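PDB 1RQB: transcarboxylase 5S subunit from Propionibacterium freudenreichii subsp. shermanii, which transfers the carboxyl group from the biotin of the 1.3S subunit to pyruvate, forming oxaloacetate, as the cobalt-dependent subunit of the transcarboxylase complex. Local coordinates for the interface of chains A and B. Sequence-based numbering; all coordinates share one arbitrary frame. Chains: chain A/B, transcarboxylase 5S subunit.

Contact 1 and contact 2 belong to the same two-fold interface of the 5S homodimer, and the centres of their C-alpha atoms lie about 9 Å apart. They share A:Ile17 and B:Ile17, whose backbones pair in contact 1 while the side chain of B:Ile17 packs on A:Val19 in contact 2. Contact 1 is built from strand 15-19 of each chain, running antiparallel; contact 2 adds helix 234-243 of each chain, joined by lysine-glutamate pairs. Strand pairing and a symmetric ionic cluster thus bind neighbouring parts of one dimer; the isoleucine bridge and the ionic ring straddle the two-fold axis, and the off-axis contacts recur with the chains exchanged.

Contact 1: the interface of chains A and B. Residues chain A 14-17; chain B 17-20.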
ATOM      1  N   PRO A  14      12.324  -1.149 -29.138  1.00 57.82           N
ATOM      2  CA  PRO A  14      10.974  -0.657 -28.784  1.00 55.56           C
ATOM      3  C   PRO A  14       9.855  -1.551 -29.320  1.00 51.89           C
ATOM      4  O   PRO A  14       9.860  -1.983 -30.472  1.00 52.55           O
ATOM      5  CB  PRO A  14      10.861   0.755 -29.331  1.00 57.94           C
ATOM      6  CG  PRO A  14      12.314   1.204 -29.247  1.00 59.77           C
ATOM      7  CD  PRO A  14      13.131  -0.037 -29.673  1.00 60.12           C
ATOM      8  N   ARG A  15       8.898  -1.806 -28.445  1.00 42.81           N
ATOM      9  CA  ARG A  15       7.734  -2.660 -28.715  1.00 33.36           C
ATOM     10  C   ARG A  15       6.466  -1.860 -28.412  1.00 29.71           C
ATOM     11  O   ARG A  15       6.536  -0.701 -28.005  1.00 24.10           O
ATOM     12  CB  ARG A  15       7.896  -3.902 -27.833  1.00 36.11           C
ATOM     13  CG  ARG A  15       8.464  -3.517 -26.482  1.00 38.93           C
ATOM     14  CD  ARG A  15       9.261  -4.621 -25.804  1.00 38.78           C
ATOM     15  NE  ARG A  15       8.484  -5.708 -25.235  1.00 34.97           N
ATOM     16  CZ  ARG A  15       8.239  -5.824 -23.934  1.00 37.43           C
ATOM     17  NH1 ARG A  15       8.706  -4.913 -23.089  1.00 31.56           N
ATOM     18  NH2 ARG A  15       7.558  -6.862 -23.472  1.00 33.85           N
ATOM     19  N   GLU A  16       5.306  -2.455 -28.633  1.00 23.60           N
ATOM     20  CA  GLU A  16       4.065  -1.715 -28.370  1.00 24.74           C
ATOM     21  C   GLU A  16       3.046  -2.622 -27.679  1.00 25.81           C
ATOM     22  O   GLU A  16       3.062  -3.842 -27.837  1.00 27.33           O
ATOM     23  CB  GLU A  16       3.466  -1.209 -29.670  1.00 29.31           C
ATOM     24  CG  GLU A  16       4.414  -0.379 -30.491  1.00 41.03           C
ATOM     25  CD  GLU A  16       3.685   0.593 -31.382  1.00 46.72           C
ATOM     26  OE1 GLU A  16       3.492   1.754 -30.952  1.00 51.57           O
ATOM     27  OE2 GLU A  16       3.291   0.193 -32.499  1.00 50.74           O
ATOM     28  N   ILE A  17       2.173  -1.997 -26.903  1.00 20.66           N
ATOM     29  CA  ILE A  17       1.100  -2.729 -26.216  1.00 18.21           C
ATOM     30  C   ILE A  17      -0.241  -2.108 -26.609  1.00 18.70           C
ATOM     31  O   ILE A  17      -0.418  -0.892 -26.555  1.00 14.78           O
ATOM     32  CB  ILE A  17       1.237  -2.634 -24.690  1.00 20.63           C
ATOM     33  CG1 ILE A  17       2.508  -3.343 -24.238  1.00 20.02           C
ATOM     34  CG2 ILE A  17       0.016  -3.273 -24.030  1.00 23.96           C
ATOM     35  CD1 ILE A  17       2.844  -3.113 -22.779  1.00 26.94           C
TER
ATOM     36  N   ILE B  17       0.546   1.813 -26.998  1.00 20.66           N
ATOM     37  CA  ILE B  17       1.545   2.549 -26.211  1.00 18.21           C
ATOM     38  C   ILE B  17       2.918   1.927 -26.463  1.00 18.70           C
ATOM     39  O   ILE B  17       3.089   0.711 -26.384  1.00 14.78           O
ATOM     40  CB  ILE B  17       1.255   2.465 -24.707  1.00 20.63           C
ATOM     41  CG1 ILE B  17      -0.055   3.176 -24.390  1.00 20.02           C
ATOM     42  CG2 ILE B  17       2.404   3.109 -23.931  1.00 23.96           C
ATOM     43  CD1 ILE B  17      -0.536   2.956 -22.971  1.00 26.94           C
ATOM     44  N   GLU B  18       3.891   2.762 -26.789  1.00 14.76           N
ATOM     45  CA  GLU B  18       5.254   2.269 -27.023  1.00 19.38           C
ATOM     46  C   GLU B  18       5.896   1.972 -25.667  1.00 19.73           C
ATOM     47  O   GLU B  18       5.808   2.784 -24.747  1.00 17.69           O
ATOM     48  CB  GLU B  18       6.052   3.335 -27.761  1.00 24.83           C
ATOM     49  CG  GLU B  18       7.495   2.966 -28.029  1.00 38.56           C
ATOM     50  CD  GLU B  18       8.152   3.953 -28.967  1.00 44.70           C
ATOM     51  OE1 GLU B  18       7.809   3.938 -30.170  1.00 51.38           O
ATOM     52  OE2 GLU B  18       8.995   4.752 -28.502  1.00 48.42           O
ATOM     53  N   VAL B  19       6.523   0.805 -25.530  1.00 14.60           N
ATOM     54  CA  VAL B  19       7.174   0.457 -24.259  1.00 14.50           C
ATOM     55  C   VAL B  19       8.621   0.049 -24.543  1.00 15.44           C
ATOM     56  O   VAL B  19       8.948  -0.373 -25.652  1.00 15.34           O
ATOM     57  CB  VAL B  19       6.425  -0.676 -23.511  1.00 16.46           C
ATOM     58  CG1 VAL B  19       5.010  -0.215 -23.180  1.00 15.68           C
ATOM     59  CG2 VAL B  19       6.387  -1.955 -24.354  1.00 15.91           C
ATOM     60  N   SER B  20       9.480   0.175 -23.541  1.00 12.89           N
ATOM     61  CA  SER B  20      10.906  -0.134 -23.726  1.00 15.61           C
ATOM     62  C   SER B  20      11.116  -1.626 -23.987  1.00 18.76           C
ATOM     63  O   SER B  20      10.269  -2.466 -23.687  1.00 13.50           O
ATOM     64  CB  SER B  20      11.725   0.325 -22.508  1.00 17.60           C
ATOM     65  OG  SER B  20      11.241  -0.247 -21.303  1.00 18.69           O
TER
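A:Arg15 and B:Val19 face each other across an antiparallel strand pair, and their backbones bond both ways: A:Arg15 N gives to B:Val19 O at 3.1 Å, and B:Val19 N gives to A:Arg15 O at 2.9 Å. On the two-fold axis itself A:Ile17 and B:Ile17 exchange N-to-O bonds in the same manner, each 2.9 Å between N of one residue and O of the other.

The side chain of A:Arg15 can be followed outward over the partner strand. From CB, a chi1 of 38° sets CG between the backbone N and the carbonyl carbon, where it lies 3.4 Å from the B:Val19 methyl CG2 and also close to B:Val19 O. CD continues to the carbonyl of B:Ser20. The chain bends at chi3, and the guanidinium turns its NH1 to B:Ser20 O at 3.0 Å. That oxygen lies in the guanidinium plane, at its edge, and the bond is straight, 167° at the hydrogen. Backbone and tip of one arginine therefore hold two successive carbonyls of chain B.

A:Ile17 supplies the neighbouring apolar contact: its terminal CD1 meets B:Val19 CG1 at 3.6 Å, the two side chains crossing at about a right angle. B:Val19 thereby lies against both A:Arg15 and A:Ile17, one methyl nearest to each. B:Glu18 lays its CB and CG beside A:Arg15 O.

In the fold, the site is the pairing of strand 15-19 from each subunit, near the modelled N-termini and at one margin of the dimer interface.

Contact 2: the interface of chains A and B. Residues chain A 17, 19, 239-240, 243; chain B 17, 236, 240, 243.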
ATOM      1  N   ILE A  17       2.173  -1.997 -26.903  1.00 20.66           N
ATOM      2  CA  ILE A  17       1.100  -2.729 -26.216  1.00 18.21           C
ATOM      3  C   ILE A  17      -0.241  -2.108 -26.609  1.00 18.70           C
ATOM      4  O   ILE A  17      -0.418  -0.892 -26.555  1.00 14.78           O
ATOM      5  CB  ILE A  17       1.237  -2.634 -24.690  1.00 20.63           C
ATOM      6  CG1 ILE A  17       2.508  -3.343 -24.238  1.00 20.02           C
ATOM      7  CG2 ILE A  17       0.016  -3.273 -24.030  1.00 23.96           C
ATOM      8  CD1 ILE A  17       2.844  -3.113 -22.779  1.00 26.94           C
ATOM      9  N   VAL A  19      -3.920  -0.982 -26.051  1.00 14.60           N
ATOM     10  CA  VAL A  19      -4.696  -0.625 -24.854  1.00 14.50           C
ATOM     11  C   VAL A  19      -6.107  -0.220 -25.285  1.00 15.44           C
ATOM     12  O   VAL A  19      -6.320   0.195 -26.424  1.00 15.34           O
ATOM     13  CB  VAL A  19      -4.026   0.513 -24.042  1.00 16.46           C
ATOM     14  CG1 VAL A  19      -2.651   0.054 -23.567  1.00 15.68           C
ATOM     15  CG2 VAL A  19      -3.902   1.786 -24.886  1.00 15.91           C
HETATM   16  N   MSE A 239      -4.436  -1.429 -13.129  1.00  8.37           N
HETATM   17  CA  MSE A 239      -4.113  -0.545 -14.260  1.00  8.89           C
HETATM   18  C   MSE A 239      -4.019  -1.375 -15.543  1.00  9.72           C
HETATM   19  O   MSE A 239      -4.547  -0.980 -16.581  1.00 10.33           O
HETATM   20  CB  MSE A 239      -2.784   0.184 -14.029  1.00  9.62           C
HETATM   21  CG  MSE A 239      -2.377   1.112 -15.180  1.00 15.19           C
HETATM   22 SE   MSE A 239      -3.542   2.701 -15.340  1.00 34.21          SE
HETATM   23  CE  MSE A 239      -4.589   2.173 -16.843  1.00 23.54           C
ATOM     24  N   LYS A 240      -3.339  -2.519 -15.485  1.00  6.60           N
ATOM     25  CA  LYS A 240      -3.219  -3.396 -16.660  1.00 10.44           C
ATOM     26  C   LYS A 240      -4.585  -3.960 -17.056  1.00 11.80           C
ATOM     27  O   LYS A 240      -4.860  -4.157 -18.240  1.00 10.65           O
ATOM     28  CB  LYS A 240      -2.233  -4.551 -16.383  1.00 11.73           C
ATOM     29  CG  LYS A 240      -0.789  -4.088 -16.398  1.00 18.58           C
ATOM     30  CD  LYS A 240      -0.479  -3.547 -17.774  1.00 28.37           C
ATOM     31  CE  LYS A 240       0.913  -2.973 -17.878  1.00 31.15           C
ATOM     32  NZ  LYS A 240       1.060  -2.276 -19.187  1.00 34.28           N
ATOM     33  N   GLU A 243      -6.280  -1.343 -18.995  1.00 12.15           N
ATOM     34  CA  GLU A 243      -5.745  -1.267 -20.362  1.00 11.06           C
ATOM     35  C   GLU A 243      -6.313  -2.412 -21.205  1.00 10.90           C
ATOM     36  O   GLU A 243      -6.503  -2.266 -22.411  1.00 14.83           O
ATOM     37  CB  GLU A 243      -4.203  -1.310 -20.353  1.00 11.99           C
ATOM     38  CG  GLU A 243      -3.574  -0.079 -19.672  1.00 11.85           C
ATOM     39  CD  GLU A 243      -2.041  -0.132 -19.569  1.00 24.83           C
ATOM     40  OE1 GLU A 243      -1.473  -1.246 -19.505  1.00 24.57           O
ATOM     41  OE2 GLU A 243      -1.407   0.955 -19.533  1.00 25.10           O
TER
ATOM     42  N   ILE B  17       0.546   1.813 -26.998  1.00 20.66           N
ATOM     43  CA  ILE B  17       1.545   2.549 -26.211  1.00 18.21           C
ATOM     44  C   ILE B  17       2.918   1.927 -26.463  1.00 18.70           C
ATOM     45  O   ILE B  17       3.089   0.711 -26.384  1.00 14.78           O
ATOM     46  CB  ILE B  17       1.255   2.465 -24.707  1.00 20.63           C
ATOM     47  CG1 ILE B  17      -0.055   3.176 -24.390  1.00 20.02           C
ATOM     48  CG2 ILE B  17       2.404   3.109 -23.931  1.00 23.96           C
ATOM     49  CD1 ILE B  17      -0.536   2.956 -22.971  1.00 26.94           C
ATOM     50  N   VAL B 236       2.124   2.239  -9.503  1.00 11.28           N
ATOM     51  CA  VAL B 236       1.705   2.180 -10.911  1.00  8.33           C
ATOM     52  C   VAL B 236       2.608   3.123 -11.710  1.00  7.82           C
ATOM     53  O   VAL B 236       2.933   2.854 -12.865  1.00 11.16           O
ATOM     54  CB  VAL B 236       0.245   2.594 -11.066  1.00 10.93           C
ATOM     55  CG1 VAL B 236      -0.171   2.484 -12.540  1.00 13.53           C
ATOM     56  CG2 VAL B 236      -0.630   1.678 -10.206  1.00 11.65           C
ATOM     57  N   LYS B 240       4.881   2.415 -15.087  1.00  6.60           N
ATOM     58  CA  LYS B 240       4.881   3.283 -16.274  1.00 10.44           C
ATOM     59  C   LYS B 240       6.280   3.845 -16.535  1.00 11.80           C
ATOM     60  O   LYS B 240       6.673   4.034 -17.686  1.00 10.65           O
ATOM     61  CB  LYS B 240       3.872   4.439 -16.106  1.00 11.73           C
ATOM     62  CG  LYS B 240       2.437   3.976 -16.263  1.00 18.58           C
ATOM     63  CD  LYS B 240       2.267   3.425 -17.659  1.00 28.37           C
ATOM     64  CE  LYS B 240       0.892   2.851 -17.899  1.00 31.15           C
ATOM     65  NZ  LYS B 240       0.878   2.145 -19.212  1.00 34.28           N
ATOM     66  N   GLU B 243       8.161   1.215 -18.275  1.00 12.15           N
ATOM     67  CA  GLU B 243       7.766   1.130 -19.689  1.00 11.06           C
ATOM     68  C   GLU B 243       8.416   2.270 -20.478  1.00 10.90           C
ATOM     69  O   GLU B 243       8.727   2.115 -21.657  1.00 14.83           O
ATOM     70  CB  GLU B 243       6.231   1.172 -19.836  1.00 11.99           C
ATOM     71  CG  GLU B 243       5.536  -0.054 -19.213  1.00 11.85           C
ATOM     72  CD  GLU B 243       4.000  -0.001 -19.264  1.00 24.83           C
ATOM     73  OE1 GLU B 243       3.429   1.114 -19.266  1.00 24.57           O
ATOM     74  OE2 GLU B 243       3.366  -1.088 -19.285  1.00 25.10           O
TER
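Chi1 of -75° in A:Lys240 and -65° in A:Glu243 places each CG anti to its own carbonyl carbon; the lysine then bends at chi2 while the glutamate runs out extended, bringing A:Lys240 NZ towards B:Glu243 and A:Glu243 towards B:Lys240, tip to tip. The twin residues of chain B have the same torsions. A:Lys240 NZ gives a hydrogen bond and salt bridge to B:Glu243 OE2 at 2.6 Å, and B:Lys240 NZ does the same to A:Glu243 OE2. Within chain A, A:Lys240 NZ also bonds A:Glu243 OE1 at 2.8 Å, and chain B repeats this. Each carboxylate thus joins both ammonium groups, one through each oxygen, in a closed ring of four side chains.

All four bonds use syn lone pairs, on the side of the other carboxylate oxygen, and this two-ended grip should limit rotation of each carboxylate. A:Lys240 NZ and B:Lys240 NZ are 4.4 Å apart, and the intervening carboxylates probably offset their repulsion. An alanine in place of A:Glu243 would probably leave B:Lys240 without its partner across the interface and the two ammonium groups less well neutralised.

Apolar groups flank the ring. B:Ile17 CD1 rests on A:Val19 CG1, the symmetry twin of the isoleucine-valine contact on the strands. Elsewhere on the helices, CG of the selenomethionine A:Met239 meets B:Val236 CG1 at 3.7 Å. CD1 of A:Ile17 comes within 4.1 Å of B:Glu243 OE2, its side chain crossing the glutamate's at about a right angle.

Together these contacts tie helix 234-243 of one subunit to its counterpart in the other, linking the two subunits of the homodimer through complementary charge beside the paired strands.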